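Local coordinates for aminotransferase, class V family protein (Trichomonas vaginalis, PDB 5F8V) that probably catalyses the pyridoxal-phosphate-dependent transamination between O-phosphoserine and 2-oxoglutarate in the second step of serine biosynthesis from 3-phosphoglycerate, at residues C154-I159 with M178-L183; S184-Q189 with G266-D271. One frame throughout, in Å; residues are numbered along the deposited sequence.

Contact 1 of 2, residues C154-I159 with M178-L183; sequences CDNETI and MSSNFL
Asn156, Thr158 and Ser180 meet at the carboxyl ends of two adjacent parallel strands, 148-154 and 174-177, in the large mixed sheet of this class V aminotransferase, whose fold places the pyridoxal phosphate at this rim. The cofactor is close by: Thr158 OG1 also hydrogen-bonds O3 of the modified residue LLP at position 202, the lysine-pyridoxal phosphate adduct. Ser180 OG couples the two segments. It accepts a nearly straight bond from Asn156 ND2 (2.7 Å), which approaches with the serine oxygen close to the amide plane, and it donates to Thr158 OG1 at 3.0 Å. Ser180 therefore stands in the second shell, behind the threonine hydroxyl that faces the cofactor. Asn156 reaches it with CG anti to its backbone N (chi1 -177°), while its amide is also hydrogen-bonded by Ser301 OG at OD1 and by Asn304 OD1 at ND2. A water bridges the backbones, donating to Asn156 O and accepting from Ser180 N at 3.2 Å.

A second polar link joins the neighbouring residues Asp155 and Asn181. Asn181 ND2 donates to Asp155 OD2 (2.8 Å) with an N-H...O angle of 173°; the acceptor lies in the amide plane, but the amide nitrogen comes to the anti side of the carboxylate, 29° out of its plane. The two side chains cross at about a right angle. OD2 carries a salt bridge to Arg185 as well, and Tyr153 OH binds OD1, so the buried carboxylate has partners on both oxygens and probably keeps its negative charge. Van der Waals contacts accompany these bonds: Asn156 CB rests on Asn181 CB at 3.8 Å, and Met178 CG lies 4.0 Å from Asp155 CB.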
loop_
_atom_site.group_PDB
_atom_site.type_symbol
_atom_site.label_atom_id
_atom_site.label_comp_id
_atom_site.label_asym_id
_atom_site.label_seq_id
_atom_site.Cartn_x
_atom_site.Cartn_y
_atom_site.Cartn_z
ATOM N N CYS A 154 15.615 12.613 -9.982
ATOM C CA CYS A 154 14.208 12.564 -10.363
ATOM C C CYS A 154 14.077 12.893 -11.843
ATOM O O CYS A 154 14.416 14.000 -12.283
ATOM C CB CYS A 154 13.407 13.562 -9.544
ATOM S SG CYS A 154 11.643 13.435 -9.828
ATOM N N ASP A 155 13.599 11.928 -12.614
ATOM C CA ASP A 155 13.513 12.107 -14.059
ATOM C C ASP A 155 12.494 13.181 -14.446
ATOM O O ASP A 155 12.698 13.883 -15.428
ATOM C CB ASP A 155 13.183 10.781 -14.748
ATOM C CG ASP A 155 13.629 10.754 -16.190
ATOM O OD1 ASP A 155 14.796 11.082 -16.461
ATOM O OD2 ASP A 155 12.811 10.403 -17.054
ATOM N N ASN A 156 11.413 13.311 -13.674
ATOM C CA ASN A 156 10.401 14.342 -13.921
ATOM C C ASN A 156 9.920 15.000 -12.625
ATOM O O ASN A 156 9.238 14.367 -11.815
ATOM C CB ASN A 156 9.218 13.755 -14.704
ATOM C CG ASN A 156 8.176 14.805 -15.043
ATOM O OD1 ASN A 156 8.400 15.672 -15.888
ATOM N ND2 ASN A 156 7.057 14.772 -14.334
ATOM N N GLU A 157 10.288 16.265 -12.420
ATOM C CA GLU A 157 9.856 16.990 -11.216
ATOM C C GLU A 157 8.472 17.584 -11.461
ATOM O O GLU A 157 8.291 18.448 -12.314
ATOM C CB GLU A 157 10.882 18.045 -10.797
ATOM C CG GLU A 157 12.119 17.450 -10.144
ATOM C CD GLU A 157 11.923 16.993 -8.703
ATOM O OE1 GLU A 157 10.819 17.168 -8.146
ATOM O OE2 GLU A 157 12.891 16.459 -8.099
ATOM N N THR A 158 7.503 17.068 -10.711
ATOM C CA THR A 158 6.075 17.287 -10.928
ATOM C C THR A 158 5.657 18.748 -10.654
ATOM O O THR A 158 4.840 19.324 -11.391
ATOM C CB THR A 158 5.287 16.288 -10.032
ATOM O OG1 THR A 158 5.894 14.991 -10.144
ATOM C CG2 THR A 158 3.852 16.149 -10.423
ATOM N N ILE A 159 6.241 19.351 -9.624
ATOM C CA ILE A 159 5.871 20.708 -9.196
ATOM C C ILE A 159 6.576 21.787 -10.038
ATOM O O ILE A 159 5.976 22.816 -10.370
ATOM C CB ILE A 159 6.143 20.900 -7.684
ATOM C CG1 ILE A 159 5.314 19.894 -6.879
ATOM C CG2 ILE A 159 5.827 22.329 -7.241
ATOM C CD1 ILE A 159 5.794 19.689 -5.457
ATOM N N MET A 178 10.966 7.880 -11.273
ATOM C CA MET A 178 10.142 8.102 -12.446
ATOM C C MET A 178 8.661 8.100 -12.096
ATOM O O MET A 178 7.814 7.721 -12.925
ATOM C CB MET A 178 10.438 7.011 -13.463
ATOM C CG MET A 178 11.848 7.089 -14.024
ATOM S SD MET A 178 11.987 5.913 -15.378
ATOM C CE MET A 178 13.478 6.494 -16.196
ATOM N N SER A 179 8.337 8.534 -10.882
ATOM C CA SER A 179 6.948 8.446 -10.404
ATOM C C SER A 179 5.979 9.133 -11.363
ATOM O O SER A 179 4.991 8.526 -11.794
ATOM C CB SER A 179 6.832 8.989 -8.985
ATOM O OG SER A 179 7.371 8.049 -8.064
ATOM N N SER A 180 6.311 10.345 -11.782
ATOM C CA SER A 180 5.408 11.143 -12.616
ATOM C C SER A 180 5.612 11.023 -14.132
ATOM O O SER A 180 4.913 11.697 -14.888
ATOM C CB SER A 180 5.496 12.609 -12.190
ATOM O OG SER A 180 6.835 13.061 -12.238
ATOM N N ASN A 181 6.549 10.192 -14.595
ATOM C CA ASN A 181 6.669 9.938 -16.043
ATOM C C ASN A 181 6.851 8.463 -16.455
ATOM O O ASN A 181 7.208 8.173 -17.605
ATOM C CB ASN A 181 7.741 10.861 -16.668
ATOM C CG ASN A 181 9.168 10.364 -16.469
ATOM O OD1 ASN A 181 9.429 9.449 -15.697
ATOM N ND2 ASN A 181 10.104 10.986 -17.173
ATOM N N PHE A 182 6.560 7.544 -15.535
ATOM C CA PHE A 182 6.755 6.115 -15.781
ATOM C C PHE A 182 5.758 5.652 -16.813
ATOM O O PHE A 182 4.563 5.908 -16.666
ATOM C CB PHE A 182 6.552 5.305 -14.497
ATOM C CG PHE A 182 7.039 3.887 -14.582
ATOM C CD1 PHE A 182 6.173 2.819 -14.352
ATOM C CD2 PHE A 182 8.373 3.618 -14.852
ATOM C CE1 PHE A 182 6.630 1.506 -14.414
ATOM C CE2 PHE A 182 8.837 2.312 -14.915
ATOM C CZ PHE A 182 7.966 1.255 -14.695
ATOM N N LEU A 183 6.258 4.981 -17.848
ATOM C CA LEU A 183 5.452 4.480 -18.981
ATOM C C LEU A 183 4.819 5.600 -19.831
ATOM O O LEU A 183 3.819 5.380 -20.520
ATOM C CB LEU A 183 4.398 3.461 -18.516
ATOM C CG LEU A 183 4.936 2.309 -17.657
ATOM C CD1 LEU A 183 3.805 1.625 -16.917
ATOM C CD2 LEU A 183 5.711 1.307 -18.514
HETATM O O HOH W 1 9.289 11.372 -11.810
#

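Contact 2 of 2, residues S184-Q189 with G266-D271; sequences SRPITQ and GLAAMD
The backbone of Ser184 and Arg185, Arg185 CB and the ring of Pro186 press against the first turn of helix 267-286, without a direct hydrogen bond between the segments. The close packing centres on Leu267. Its carbonyl O, already taken by Asp271 N within the helix, also receives a CA-H...O contact from Arg185 CA (3.5 Å, angle at H 159°), and Pro186 CD lies equally near it. Leu267 CB comes within 3.7 Å of Pro186 N, and the leucine side chain continues inward to Leu63 and Ile261. Ser184 O sits over the helix backbone, 3.6 Å from Met270 C.

Toward solvent the fit is looser. Pro186 CG reaches Ala268 CB at 4.1 Å, both residues being exposed. Arg185 CB touches Asp271 CB at 3.7 Å, but beyond it the arginine chain is extended from CG to NE, and the guanidinium, turned 66° from the carboxylate, makes no direct contact with it: NH1 is 5.4 Å from Asp271 OD1. A water in the guanidinium plane accepts from NH1 and donates to OD1 (2.8 Å), an oxygen that also pairs with Arg302; Arg185 NH2 binds Phe164 O. This is plain loop-on-helix packing, the start of a helix, with Gly266 at its N-cap, resting on the loop between strands 174-177 and 193-199 of the large sheet.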
loop_
_atom_site.group_PDB
_atom_site.type_symbol
_atom_site.label_atom_id
_atom_site.label_comp_id
_atom_site.label_asym_id
_atom_site.label_seq_id
_atom_site.Cartn_x
_atom_site.Cartn_y
_atom_site.Cartn_z
ATOM N N SER A 184 5.428 6.788 -19.794
ATOM C CA SER A 184 5.053 7.888 -20.676
ATOM C C SER A 184 5.955 7.915 -21.902
ATOM O O SER A 184 5.695 8.677 -22.827
ATOM C CB SER A 184 5.135 9.219 -19.931
ATOM O OG SER A 184 6.478 9.617 -19.728
ATOM N N ARG A 185 7.017 7.099 -21.891
ATOM C CA ARG A 185 7.952 6.985 -23.005
ATOM C C ARG A 185 8.862 5.754 -22.852
ATOM O O ARG A 185 8.950 5.176 -21.762
ATOM C CB ARG A 185 8.812 8.246 -23.108
ATOM C CG ARG A 185 9.528 8.609 -21.822
ATOM C CD ARG A 185 10.367 9.849 -22.033
ATOM N NE ARG A 185 11.155 10.186 -20.853
ATOM C CZ ARG A 185 11.736 11.371 -20.640
ATOM N NH1 ARG A 185 11.646 12.362 -21.532
ATOM N NH2 ARG A 185 12.428 11.569 -19.524
ATOM N N PRO A 186 9.562 5.358 -23.933
ATOM C CA PRO A 186 10.500 4.239 -23.798
ATOM C C PRO A 186 11.691 4.567 -22.905
ATOM O O PRO A 186 12.037 5.738 -22.743
ATOM C CB PRO A 186 10.978 3.997 -25.241
ATOM C CG PRO A 186 9.940 4.634 -26.105
ATOM C CD PRO A 186 9.505 5.837 -25.325
ATOM N N ILE A 187 12.291 3.533 -22.329
ATOM C CA ILE A 187 13.515 3.660 -21.555
ATOM C C ILE A 187 14.606 2.915 -22.320
ATOM O O ILE A 187 14.408 1.765 -22.696
ATOM C CB ILE A 187 13.339 3.080 -20.133
ATOM C CG1 ILE A 187 12.393 3.974 -19.312
ATOM C CG2 ILE A 187 14.683 2.957 -19.428
ATOM C CD1 ILE A 187 11.942 3.367 -17.995
ATOM N N THR A 188 15.733 3.587 -22.555
ATOM C CA THR A 188 16.940 2.985 -23.133
ATOM C C THR A 188 18.114 3.165 -22.164
ATOM O O THR A 188 17.958 3.725 -21.065
ATOM C CB THR A 188 17.297 3.635 -24.489
ATOM O OG1 THR A 188 17.521 5.041 -24.304
ATOM C CG2 THR A 188 16.176 3.425 -25.499
ATOM N N GLN A 189 19.281 2.667 -22.569
ATOM C CA GLN A 189 20.512 2.792 -21.794
ATOM C C GLN A 189 20.383 2.137 -20.417
ATOM O O GLN A 189 20.752 2.717 -19.393
ATOM C CB GLN A 189 20.947 4.262 -21.675
ATOM C CG GLN A 189 21.129 4.991 -23.001
ATOM C CD GLN A 189 21.649 6.406 -22.789
ATOM O OE1 GLN A 189 21.044 7.196 -22.065
ATOM N NE2 GLN A 189 22.786 6.726 -23.401
ATOM N N GLY A 266 1.951 1.249 -27.638
ATOM C CA GLY A 266 3.161 1.096 -26.833
ATOM C C GLY A 266 3.709 2.417 -26.339
ATOM O O GLY A 266 3.068 3.458 -26.481
ATOM N N LEU A 267 4.909 2.364 -25.772
ATOM C CA LEU A 267 5.498 3.514 -25.066
ATOM C C LEU A 267 5.973 4.624 -25.988
ATOM O O LEU A 267 5.973 5.793 -25.590
ATOM C CB LEU A 267 6.656 3.060 -24.164
ATOM C CG LEU A 267 6.269 2.027 -23.096
ATOM C CD1 LEU A 267 7.465 1.741 -22.214
ATOM C CD2 LEU A 267 5.087 2.464 -22.243
ATOM N N ALA A 268 6.395 4.260 -27.201
ATOM C CA ALA A 268 6.784 5.243 -28.215
ATOM C C ALA A 268 5.563 6.032 -28.697
ATOM O O ALA A 268 5.651 7.240 -28.935
ATOM C CB ALA A 268 7.493 4.563 -29.386
ATOM N N ALA A 269 4.425 5.353 -28.818
ATOM C CA ALA A 269 3.154 6.016 -29.110
ATOM C C ALA A 269 2.713 6.949 -27.975
ATOM O O ALA A 269 2.179 8.020 -28.252
ATOM C CB ALA A 269 2.067 4.995 -29.401
ATOM N N MET A 270 2.922 6.536 -26.718
ATOM C CA MET A 270 2.619 7.391 -25.565
ATOM C C MET A 270 3.470 8.663 -25.611
ATOM O O MET A 270 2.972 9.765 -25.395
ATOM C CB MET A 270 2.868 6.684 -24.218
ATOM C CG MET A 270 1.929 5.543 -23.803
ATOM S SD MET A 270 0.124 5.728 -23.883
ATOM C CE MET A 270 -0.181 7.485 -23.700
ATOM N N ASP A 271 4.755 8.495 -25.900
ATOM C CA ASP A 271 5.670 9.620 -26.004
ATOM C C ASP A 271 5.205 10.630 -27.062
ATOM O O ASP A 271 5.221 11.828 -26.806
ATOM C CB ASP A 271 7.090 9.131 -26.294
ATOM C CG ASP A 271 8.116 10.235 -26.210
ATOM O OD1 ASP A 271 8.039 11.074 -25.286
ATOM O OD2 ASP A 271 9.013 10.261 -27.076
HETATM O O HOH W 2 10.391 12.207 -24.321
#

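Following the chain from the N terminus, strand 148-154 leads into 154-159, whose residues 156-157 pair antiparallel with 162-163; the chain then runs along strand 174-177 to 178-183, where contact 1 closes a loop of 18 intervening residues. Contact 2 opens at once at 184-189 and closes 76 residues later at helix 267-286, so the two loops follow in series and neither encloses nor crosses the other. Their centres are 13 Å apart, yet they touch through the Asp155-Arg185 salt bridge and through packing of Met178 SD on Ile187 CD1 and of Leu183 O on Leu267 and Met270. Together they connect the cofactor-side end of the large sheet with helix 267-286.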